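Local coordinates for protein DNA polymerase (Bacillus phage phi29, PDB 2PY5) that replicates the phage genome from a protein primer, coupling processive, strand-displacing DNA synthesis to 3'-5' exonucleolytic proofreading, at residues P255-S260 / A435-T440; D365-I370 / K383-S388; K135-T140 / I378-K383. The protein carries 2 engineered substitutions. All coordinates share one frame; numbering follows the deposited sequence.

Contact 1: residues P255-S260 / A435-T440. With EDO (1,2-ethanediol), chain T; EDO (1,2-ethanediol), chain I.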
loop_
_atom_site.group_PDB
_atom_site.type_symbol
_atom_site.label_atom_id
_atom_site.label_comp_id
_atom_site.label_asym_id
_atom_site.label_seq_id
_atom_site.Cartn_x
_atom_site.Cartn_y
_atom_site.Cartn_z
ATOM N N PRO F 255 13.654 -2.791 4.159
ATOM C CA PRO F 255 14.497 -3.902 4.588
ATOM C C PRO F 255 15.917 -3.488 5.001
ATOM O O PRO F 255 16.494 -4.084 5.934
ATOM C CB PRO F 255 14.521 -4.818 3.357
ATOM C CG PRO F 255 13.216 -4.590 2.719
ATOM C CD PRO F 255 13.032 -3.077 2.853
ATOM N N ALA F 256 16.505 -2.499 4.319
ATOM C CA ALA F 256 17.834 -2.025 4.684
ATOM C C ALA F 256 17.853 -1.463 6.111
ATOM O O ALA F 256 18.787 -1.730 6.860
ATOM C CB ALA F 256 18.340 -0.979 3.700
ATOM N N GLN F 257 16.837 -0.700 6.488
ATOM C CA GLN F 257 16.794 -0.179 7.875
ATOM C C GLN F 257 16.662 -1.316 8.889
ATOM O O GLN F 257 17.327 -1.338 9.935
ATOM C CB GLN F 257 15.662 0.828 8.091
ATOM C CG GLN F 257 15.577 1.952 7.089
ATOM C CD GLN F 257 16.897 2.533 6.724
ATOM O OE1 GLN F 257 17.646 3.011 7.579
ATOM N NE2 GLN F 257 17.221 2.495 5.425
ATOM N N MET F 258 15.797 -2.267 8.564
ATOM C CA MET F 258 15.580 -3.444 9.415
ATOM C C MET F 258 16.855 -4.269 9.591
ATOM O O MET F 258 17.112 -4.821 10.666
ATOM C CB MET F 258 14.433 -4.277 8.835
ATOM C CG MET F 258 13.136 -3.483 8.823
ATOM S SD MET F 258 11.872 -4.189 7.746
ATOM C CE MET F 258 11.356 -5.398 8.817
ATOM N N TYR F 259 17.676 -4.330 8.544
ATOM C CA TYR F 259 18.850 -5.176 8.567
ATOM C C TYR F 259 19.969 -4.607 9.425
ATOM O O TYR F 259 20.697 -5.372 10.042
ATOM C CB TYR F 259 19.375 -5.381 7.144
ATOM C CG TYR F 259 20.227 -6.620 6.972
ATOM C CD1 TYR F 259 21.605 -6.535 6.890
ATOM C CD2 TYR F 259 19.640 -7.876 6.886
ATOM C CE1 TYR F 259 22.397 -7.691 6.736
ATOM C CE2 TYR F 259 20.399 -9.021 6.708
ATOM C CZ TYR F 259 21.781 -8.928 6.646
ATOM O OH TYR F 259 22.531 -10.055 6.468
ATOM N N SER F 260 20.098 -3.272 9.485
ATOM C CA SER F 260 21.309 -2.690 10.082
ATOM C C SER F 260 21.123 -1.627 11.155
ATOM O O SER F 260 22.083 -1.343 11.886
ATOM C CB SER F 260 22.228 -2.138 8.992
ATOM O OG SER F 260 21.703 -0.980 8.407
ATOM N N ALA F 435 11.268 5.958 10.827
ATOM C CA ALA F 435 12.122 7.078 11.234
ATOM C C ALA F 435 13.518 6.960 10.640
ATOM O O ALA F 435 14.045 7.904 10.073
ATOM C CB ALA F 435 12.187 7.211 12.769
ATOM N N TRP F 436 14.108 5.773 10.736
ATOM C CA TRP F 436 15.394 5.561 10.133
ATOM C C TRP F 436 15.344 5.704 8.603
ATOM O O TRP F 436 16.319 6.170 8.003
ATOM C CB TRP F 436 15.928 4.173 10.522
ATOM C CG TRP F 436 16.569 4.111 11.887
ATOM C CD1 TRP F 436 16.205 3.310 12.943
ATOM C CD2 TRP F 436 17.742 4.814 12.308
ATOM N NE1 TRP F 436 17.060 3.507 14.003
ATOM C CE2 TRP F 436 18.022 4.409 13.638
ATOM C CE3 TRP F 436 18.586 5.739 11.696
ATOM C CZ2 TRP F 436 19.080 4.924 14.355
ATOM C CZ3 TRP F 436 19.646 6.235 12.413
ATOM C CH2 TRP F 436 19.882 5.828 13.732
ATOM N N ALA F 437 14.245 5.265 7.978
ATOM C CA ALA F 437 14.084 5.397 6.537
ATOM C C ALA F 437 14.070 6.897 6.161
ATOM O O ALA F 437 14.784 7.331 5.240
ATOM C CB ALA F 437 12.836 4.744 6.104
ATOM N N ARG F 438 13.310 7.686 6.904
ATOM C CA ARG F 438 13.289 9.130 6.662
ATOM C C ARG F 438 14.673 9.734 6.846
ATOM O O ARG F 438 15.124 10.554 6.042
ATOM C CB ARG F 438 12.292 9.850 7.582
ATOM C CG ARG F 438 10.880 9.592 7.260
ATOM C CD ARG F 438 9.940 10.516 8.052
ATOM N NE ARG F 438 9.950 10.221 9.475
ATOM C CZ ARG F 438 9.325 9.198 10.051
ATOM N NH1 ARG F 438 8.600 8.348 9.336
ATOM N NH2 ARG F 438 9.389 9.029 11.355
ATOM N N TYR F 439 15.353 9.323 7.918
ATOM C CA TYR F 439 16.694 9.797 8.213
ATOM C C TYR F 439 17.626 9.530 7.028
ATOM O O TYR F 439 18.418 10.386 6.630
ATOM C CB TYR F 439 17.218 9.100 9.478
ATOM C CG TYR F 439 18.633 9.430 9.835
ATOM C CD1 TYR F 439 18.925 10.517 10.629
ATOM C CD2 TYR F 439 19.693 8.656 9.359
ATOM C CE1 TYR F 439 20.220 10.835 10.945
ATOM C CE2 TYR F 439 20.997 8.966 9.674
ATOM C CZ TYR F 439 21.255 10.060 10.469
ATOM O OH TYR F 439 22.559 10.402 10.808
ATOM N N THR F 440 17.545 8.320 6.483
ATOM C CA THR F 440 18.387 7.949 5.363
ATOM C C THR F 440 18.230 8.912 4.196
ATOM O O THR F 440 19.222 9.383 3.613
ATOM C CB THR F 440 18.073 6.547 4.897
ATOM O OG1 THR F 440 18.309 5.627 5.984
ATOM C CG2 THR F 440 18.929 6.173 3.694
HETATM C C1 EDO T . 20.633 2.856 5.086
HETATM O O1 EDO T . 19.845 2.636 3.911
HETATM C C2 EDO T . 20.788 1.564 5.884
HETATM O O2 EDO T . 21.498 0.574 5.125
HETATM C C1 EDO I . 23.629 0.204 14.749
HETATM O O1 EDO I . 23.913 1.322 15.598
HETATM C C2 EDO I . 24.060 0.518 13.319
HETATM O O2 EDO I . 24.574 -0.645 12.648
#

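Contact 2: residues D365-I370 / K383-S388. With EDO (1,2-ethanediol), chain H; EDO (1,2-ethanediol), chain N.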
loop_
_atom_site.group_PDB
_atom_site.type_symbol
_atom_site.label_atom_id
_atom_site.label_comp_id
_atom_site.label_asym_id
_atom_site.label_seq_id
_atom_site.Cartn_x
_atom_site.Cartn_y
_atom_site.Cartn_z
ATOM N N ASP F 365 17.782 -12.400 5.192
ATOM C CA ASP F 365 18.707 -13.281 4.466
ATOM C C ASP F 365 17.949 -14.364 3.690
ATOM O O ASP F 365 18.265 -14.623 2.530
ATOM C CB ASP F 365 19.693 -13.932 5.436
ATOM C CG ASP F 365 20.788 -12.971 5.929
ATOM O OD1 ASP F 365 20.930 -11.854 5.374
ATOM O OD2 ASP F 365 21.530 -13.348 6.865
ATOM N N LYS F 366 16.952 -14.979 4.329
ATOM C CA LYS F 366 16.178 -16.079 3.714
ATOM C C LYS F 366 15.471 -15.609 2.464
ATOM O O LYS F 366 15.614 -16.203 1.396
ATOM C CB LYS F 366 15.150 -16.655 4.693
ATOM C CG LYS F 366 14.181 -17.699 4.070
ATOM C CD LYS F 366 13.042 -18.056 5.014
ATOM C CE LYS F 366 11.878 -18.744 4.297
ATOM N NZ LYS F 366 12.141 -20.171 4.054
ATOM N N TRP F 367 14.701 -14.537 2.598
ATOM C CA TRP F 367 13.856 -14.102 1.493
ATOM C C TRP F 367 14.648 -13.355 0.420
ATOM O O TRP F 367 14.286 -13.396 -0.751
ATOM C CB TRP F 367 12.642 -13.322 2.025
ATOM C CG TRP F 367 11.701 -14.252 2.670
ATOM C CD1 TRP F 367 11.509 -14.456 4.007
ATOM C CD2 TRP F 367 10.845 -15.173 1.998
ATOM N NE1 TRP F 367 10.553 -15.420 4.206
ATOM C CE2 TRP F 367 10.135 -15.887 2.989
ATOM C CE3 TRP F 367 10.598 -15.459 0.650
ATOM C CZ2 TRP F 367 9.204 -16.886 2.670
ATOM C CZ3 TRP F 367 9.667 -16.433 0.332
ATOM C CH2 TRP F 367 8.981 -17.141 1.341
ATOM N N THR F 368 15.737 -12.694 0.804
ATOM C CA THR F 368 16.642 -12.102 -0.179
ATOM C C THR F 368 17.297 -13.205 -1.032
ATOM O O THR F 368 17.381 -13.080 -2.254
ATOM C CB THR F 368 17.698 -11.195 0.485
ATOM O OG1 THR F 368 17.038 -10.159 1.221
ATOM C CG2 THR F 368 18.594 -10.552 -0.549
ATOM N N TYR F 369 17.712 -14.310 -0.411
ATOM C CA TYR F 369 18.265 -15.417 -1.194
ATOM C C TYR F 369 17.263 -15.946 -2.213
ATOM O O TYR F 369 17.595 -16.152 -3.383
ATOM C CB TYR F 369 18.704 -16.560 -0.281
ATOM C CG TYR F 369 19.350 -17.682 -1.044
ATOM C CD1 TYR F 369 20.661 -17.574 -1.479
ATOM C CD2 TYR F 369 18.647 -18.840 -1.353
ATOM C CE1 TYR F 369 21.268 -18.599 -2.189
ATOM C CE2 TYR F 369 19.241 -19.870 -2.072
ATOM C CZ TYR F 369 20.558 -19.743 -2.485
ATOM O OH TYR F 369 21.185 -20.741 -3.199
ATOM N N ILE F 370 16.028 -16.163 -1.766
ATOM C CA ILE F 370 14.970 -16.640 -2.660
ATOM C C ILE F 370 14.742 -15.628 -3.796
ATOM O O ILE F 370 14.660 -16.007 -4.967
ATOM C CB ILE F 370 13.675 -16.959 -1.895
ATOM C CG1 ILE F 370 13.892 -18.182 -0.994
ATOM C CG2 ILE F 370 12.528 -17.196 -2.876
ATOM C CD1 ILE F 370 12.796 -18.403 0.030
ATOM N N LYS F 383 9.760 -10.742 -2.782
ATOM C CA LYS F 383 9.683 -9.296 -2.610
ATOM C C LYS F 383 8.518 -8.935 -1.701
ATOM O O LYS F 383 8.627 -8.095 -0.811
ATOM C CB LYS F 383 9.531 -8.626 -3.969
ATOM C CG LYS F 383 10.765 -8.798 -4.848
ATOM C CD LYS F 383 10.480 -8.511 -6.302
ATOM C CE LYS F 383 10.114 -7.081 -6.547
ATOM N NZ LYS F 383 9.801 -6.881 -8.004
ATOM N N LEU F 384 7.384 -9.589 -1.927
ATOM C CA LEU F 384 6.216 -9.346 -1.116
ATOM C C LEU F 384 6.469 -9.686 0.354
ATOM O O LEU F 384 6.091 -8.931 1.249
ATOM C CB LEU F 384 5.024 -10.137 -1.677
ATOM C CG LEU F 384 3.627 -9.730 -1.263
ATOM C CD1 LEU F 384 3.296 -8.270 -1.594
ATOM C CD2 LEU F 384 2.653 -10.669 -1.969
ATOM N N MET F 385 7.154 -10.794 0.618
ATOM C CA MET F 385 7.475 -11.164 1.997
ATOM C C MET F 385 8.383 -10.117 2.665
ATOM O O MET F 385 8.171 -9.719 3.804
ATOM C CB MET F 385 8.140 -12.538 2.045
ATOM C CG MET F 385 7.179 -13.696 1.791
ATOM S SD MET F 385 5.991 -13.931 3.108
ATOM C CE MET F 385 7.007 -14.638 4.416
ATOM N N LEU F 386 9.385 -9.660 1.935
ATOM C CA LEU F 386 10.322 -8.658 2.454
ATOM C C LEU F 386 9.644 -7.318 2.693
ATOM O O LEU F 386 9.958 -6.618 3.656
ATOM C CB LEU F 386 11.478 -8.481 1.471
ATOM C CG LEU F 386 12.456 -9.655 1.440
ATOM C CD1 LEU F 386 13.307 -9.615 0.186
ATOM C CD2 LEU F 386 13.343 -9.666 2.700
ATOM N N ASN F 387 8.729 -6.957 1.791
ATOM C CA ASN F 387 8.154 -5.593 1.764
ATOM C C ASN F 387 6.959 -5.420 2.713
ATOM O O ASN F 387 6.658 -4.304 3.131
ATOM C CB ASN F 387 7.737 -5.218 0.337
ATOM C CG ASN F 387 8.919 -4.955 -0.571
ATOM O OD1 ASN F 387 9.997 -4.575 -0.099
ATOM N ND2 ASN F 387 8.718 -5.110 -1.891
ATOM N N SER F 388 6.286 -6.516 3.052
ATOM C CA SER F 388 5.024 -6.470 3.782
ATOM C C SER F 388 5.175 -6.693 5.297
ATOM O O SER F 388 4.178 -6.693 6.023
ATOM C CB SER F 388 4.055 -7.517 3.211
ATOM O OG SER F 388 3.879 -7.406 1.806
HETATM C C1 EDO H . 12.284 -4.753 -3.384
HETATM O O1 EDO H . 10.950 -4.349 -3.743
HETATM C C2 EDO H . 12.282 -6.246 -3.053
HETATM O O2 EDO H . 12.048 -6.572 -1.665
HETATM C C1 EDO N . 20.232 -9.888 2.839
HETATM O O1 EDO N . 20.961 -11.099 2.651
HETATM C C2 EDO N . 21.193 -8.789 3.253
HETATM O O2 EDO N . 21.843 -8.243 2.103
#

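Contact 3: residues K135-T140 / I378-K383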
loop_
_atom_site.group_PDB
_atom_site.type_symbol
_atom_site.label_atom_id
_atom_site.label_comp_id
_atom_site.label_asym_id
_atom_site.label_seq_id
_atom_site.Cartn_x
_atom_site.Cartn_y
_atom_site.Cartn_z
ATOM N N LYS F 135 1.637 -9.871 -15.703
ATOM C CA LYS F 135 2.942 -9.489 -16.235
ATOM C C LYS F 135 4.084 -9.993 -15.353
ATOM O O LYS F 135 4.981 -10.696 -15.817
ATOM C CB LYS F 135 3.021 -7.966 -16.359
ATOM N N ASP F 136 4.018 -9.638 -14.072
ATOM C CA ASP F 136 5.109 -9.917 -13.129
ATOM C C ASP F 136 5.213 -11.400 -12.770
ATOM O O ASP F 136 6.318 -11.912 -12.525
ATOM C CB ASP F 136 4.925 -9.096 -11.847
ATOM C CG ASP F 136 5.066 -7.603 -12.072
ATOM O OD1 ASP F 136 5.675 -7.186 -13.089
ATOM O OD2 ASP F 136 4.567 -6.844 -11.212
ATOM N N PHE F 137 4.074 -12.090 -12.753
ATOM C CA PHE F 137 4.034 -13.516 -12.418
ATOM C C PHE F 137 4.199 -14.402 -13.655
ATOM O O PHE F 137 4.176 -15.628 -13.541
ATOM C CB PHE F 137 2.729 -13.884 -11.693
ATOM C CG PHE F 137 2.696 -13.502 -10.226
ATOM C CD1 PHE F 137 2.858 -12.182 -9.825
ATOM C CD2 PHE F 137 2.459 -14.469 -9.251
ATOM C CE1 PHE F 137 2.826 -11.836 -8.464
ATOM C CE2 PHE F 137 2.415 -14.125 -7.895
ATOM C CZ PHE F 137 2.594 -12.815 -7.509
ATOM N N LYS F 138 4.386 -13.779 -14.825
ATOM C CA LYS F 138 4.609 -14.480 -16.100
ATOM C C LYS F 138 3.448 -15.409 -16.455
ATOM O O LYS F 138 3.656 -16.569 -16.812
ATOM C CB LYS F 138 5.936 -15.251 -16.095
ATOM C CG LYS F 138 7.110 -14.460 -15.572
ATOM C CD LYS F 138 7.381 -13.194 -16.380
ATOM C CE LYS F 138 7.930 -13.496 -17.758
ATOM N NZ LYS F 138 8.643 -12.314 -18.335
ATOM N N LEU F 139 2.235 -14.860 -16.370
ATOM C CA LEU F 139 0.988 -15.588 -16.627
ATOM C C LEU F 139 0.356 -15.046 -17.911
ATOM O O LEU F 139 0.551 -13.879 -18.254
ATOM C CB LEU F 139 0.018 -15.409 -15.448
ATOM C CG LEU F 139 0.547 -15.755 -14.048
ATOM C CD1 LEU F 139 -0.509 -15.452 -13.001
ATOM C CD2 LEU F 139 0.976 -17.215 -13.998
ATOM N N THR F 140 -0.401 -15.888 -18.615
ATOM C CA THR F 140 -1.031 -15.483 -19.872
ATOM C C THR F 140 -2.093 -14.422 -19.623
ATOM O O THR F 140 -2.918 -14.567 -18.728
ATOM C CB THR F 140 -1.677 -16.678 -20.595
ATOM O OG1 THR F 140 -0.685 -17.679 -20.845
ATOM C CG2 THR F 140 -2.287 -16.241 -21.923
ATOM N N ILE F 378 7.699 -16.594 -8.106
ATOM C CA ILE F 378 8.333 -16.817 -6.809
ATOM C C ILE F 378 9.202 -15.614 -6.393
ATOM O O ILE F 378 9.286 -15.270 -5.199
ATOM C CB ILE F 378 9.120 -18.135 -6.786
ATOM C CG1 ILE F 378 8.127 -19.299 -6.816
ATOM C CG2 ILE F 378 10.004 -18.222 -5.554
ATOM C CD1 ILE F 378 8.783 -20.641 -6.978
ATOM N N LYS F 379 9.832 -14.969 -7.378
ATOM C CA LYS F 379 10.603 -13.759 -7.093
ATOM C C LYS F 379 9.683 -12.674 -6.543
ATOM O O LYS F 379 10.023 -12.015 -5.574
ATOM C CB LYS F 379 11.310 -13.234 -8.334
ATOM C CG LYS F 379 12.180 -12.012 -8.054
ATOM C CD LYS F 379 12.923 -11.570 -9.278
ATOM C CE LYS F 379 13.947 -10.514 -8.951
ATOM N NZ LYS F 379 14.884 -10.308 -10.086
ATOM N N GLN F 380 8.512 -12.500 -7.159
ATOM C CA GLN F 380 7.570 -11.473 -6.695
ATOM C C GLN F 380 7.104 -11.760 -5.285
ATOM O O GLN F 380 6.849 -10.842 -4.504
ATOM C CB GLN F 380 6.320 -11.392 -7.598
ATOM C CG GLN F 380 6.593 -11.158 -9.058
ATOM C CD GLN F 380 7.711 -10.180 -9.305
ATOM O OE1 GLN F 380 7.671 -9.043 -8.834
ATOM N NE2 GLN F 380 8.724 -10.617 -10.047
ATOM N N LEU F 381 6.921 -13.039 -4.971
ATOM C CA LEU F 381 6.451 -13.415 -3.660
ATOM C C LEU F 381 7.520 -13.163 -2.607
ATOM O O LEU F 381 7.198 -12.774 -1.493
ATOM C CB LEU F 381 5.997 -14.863 -3.635
ATOM C CG LEU F 381 4.741 -15.138 -4.451
ATOM C CD1 LEU F 381 4.526 -16.644 -4.481
ATOM C CD2 LEU F 381 3.515 -14.407 -3.900
ATOM N N ALA F 382 8.785 -13.365 -2.971
ATOM C CA ALA F 382 9.894 -13.057 -2.054
ATOM C C ALA F 382 9.948 -11.562 -1.755
ATOM O O ALA F 382 10.146 -11.150 -0.614
ATOM C CB ALA F 382 11.214 -13.548 -2.634
ATOM N N LYS F 383 9.760 -10.742 -2.782
ATOM C CA LYS F 383 9.683 -9.296 -2.610
ATOM C C LYS F 383 8.518 -8.935 -1.701
ATOM O O LYS F 383 8.627 -8.095 -0.811
ATOM C CB LYS F 383 9.531 -8.626 -3.969
ATOM C CG LYS F 383 10.765 -8.798 -4.848
ATOM C CD LYS F 383 10.480 -8.511 -6.302
ATOM C CE LYS F 383 10.114 -7.081 -6.547
ATOM N NZ LYS F 383 9.801 -6.881 -8.004
#

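Contact 1: residues P255-S260 / A435-T440
Q257 reaches from helix 253-260 onto the flank of helix 427-447, where it meets W436, A437 and T440. Its CG hangs beside the backbone N (chi1 -51°) and the chain bends again at chi2, which lays the aliphatic part along the helix surface: CG of Q257 sits 3.7 Å from N of A437 and 4.0 Å from CB of A437. Farther out, OE1 of Q257 lies 3.6 Å from CB of W436, whose indole leads away from the contact, NE1 bonding to L262 O. The short segments run at 110° to one another with axes 9.3 Å apart, a steep helix-helix crossing in the polymerization region. A437 touches Y254, probably involved in nucleotide selection, and T440 lies near V250, a ligand of the catalytic magnesium. The hydroxyl of T440 turns back on its own helix, giving OG1 a 2.9 Å bond to O of W436; that carbonyl is gripped twice, since N of T440 arrives from the opposite face. OE1 of Q257 and OG1 of T440 approach to 3.1 Å, and R261 donates to both atoms, through NE and NH2 respectively. NE2 of Q257 bonds to L253 O and, weakly, to an ethanediol.

Contact 2: residues D365-I370 / K383-S388
W367 on helix 361-373 meets M385 and L386 on helix 376-387 in a near-antiparallel helical hairpin, the short segments running at 152° with axes 9.1 Å apart. This pair belongs to the polymerization region, and its outer positions include K366 and K383, implicated in handling the incoming nucleotide.

The aromatic interactions belong to M385. Its CG stands almost exactly over the six-membered ring of W367, 3.7 Å from the centroid and 3° off the normal, a CH-pi contact. Bends at chi2 and chi3 then carry the thioether outward over CZ2 and bring CE back down toward the rim, 3.6 Å from CZ2 of W367 and close to the NE1 side. The sulfur takes a more oblique place, SD of M385 lying 4.7 Å from the six-membered ring centroid, in a Met-aromatic contact. On the opposite face of the indole, CE of K366 and CD1 of I370 lie toward the rim, so aliphatic groups sandwich the ring. F363 packs against both W367 and M385.

L386 adds van der Waals packing. Its branch point CG abuts CB of W367 at 3.7 Å, at the base of the indole, and CD1 of L386 comes to 3.9 Å from OG1 of T368, the two side chains meeting at about a right angle. That hydroxyl has its polar partner within its own helix, I364 O.

Polar bonds lie around this apolar seam. D365 forms a salt bridge with K361 and accepts from the hydroxyl of Y259 and from one ethanediol; a second ethanediol, probably from the crystallisation liquor, meets the amide of N387, probably involved in template-primer binding: ND2 of N387 donates to O1 of the diol over 3.0 Å in an almost straight bond, 174° at the hydrogen.

Contact 3: residues K135-T140 / I378-K383
D136, in the last turn of helix 130-136, meets Q380 through carbon rather than charge: CB of D136 lies 3.8 Å from CG of Q380. The backbone joins in, O of D136 approaching the same CG at 3.6 Å. The carboxylate itself is engaged by K132, one turn earlier, through a salt bridge from OD2, and NZ of K383 stays 6.1 Å from OD2 of D136, too far for contact.

F137 follows, its ring reaching helix 376-387 with CG beside the backbone N (chi1 -78°). CE1 of F137 meets CB of Q380 at 3.6 Å, and the ring plane stands 55° from the amide plane of Q380. Around the ring's end, CZ of F137 touches CD2 of L381 at 4.1 Å, the two side chains at roughly a right angle. A176 of helix 160-182 and L126 also pack against F137, setting the phenyl group at a junction of helices.

K138 ends the helix in a Schellman motif with positive phi, and the chain then heads away through L139, which packs on helix 160-182. The seam thus joins the exonuclease region to the polymerization region.

Across the seam, the amide of Q380 finds its polar partners along its own helix. NZ of K383 donates to OE1 of Q380 over 3.1 Å, tilted 18° from the carbonyl plane, and NE2 bonds to G376 O. The contact therefore relies on van der Waals fit, mostly carbon against carbon: Q380 presents its methylenes to D136 and F137, while its polar end engages K383, a residue that binds nucleotide in the polymerase.

How the contacts relate
From the N terminus, the chain first enters contact 3 at 135-140, in the exonuclease region, and closes that loop at 378-383, 238 residues later. Contact 1 opens in between, at 255-260, and closes at 435-440, so these two loops cross. Contact 2 joins neighbouring helices and is nested within the loop of contact 1, but its segments alternate with those of contact 3. Helix 376-387 serves contacts 2 and 3 and they share K383; I370 packs on I378 and A382 between them. Y259 and D365 link contact 1 to contact 2 through a probable hydrogen bond. Together the three contacts connect the exonuclease region, the nucleotide-handling helices and the helices beside V250 of the catalytic magnesium site.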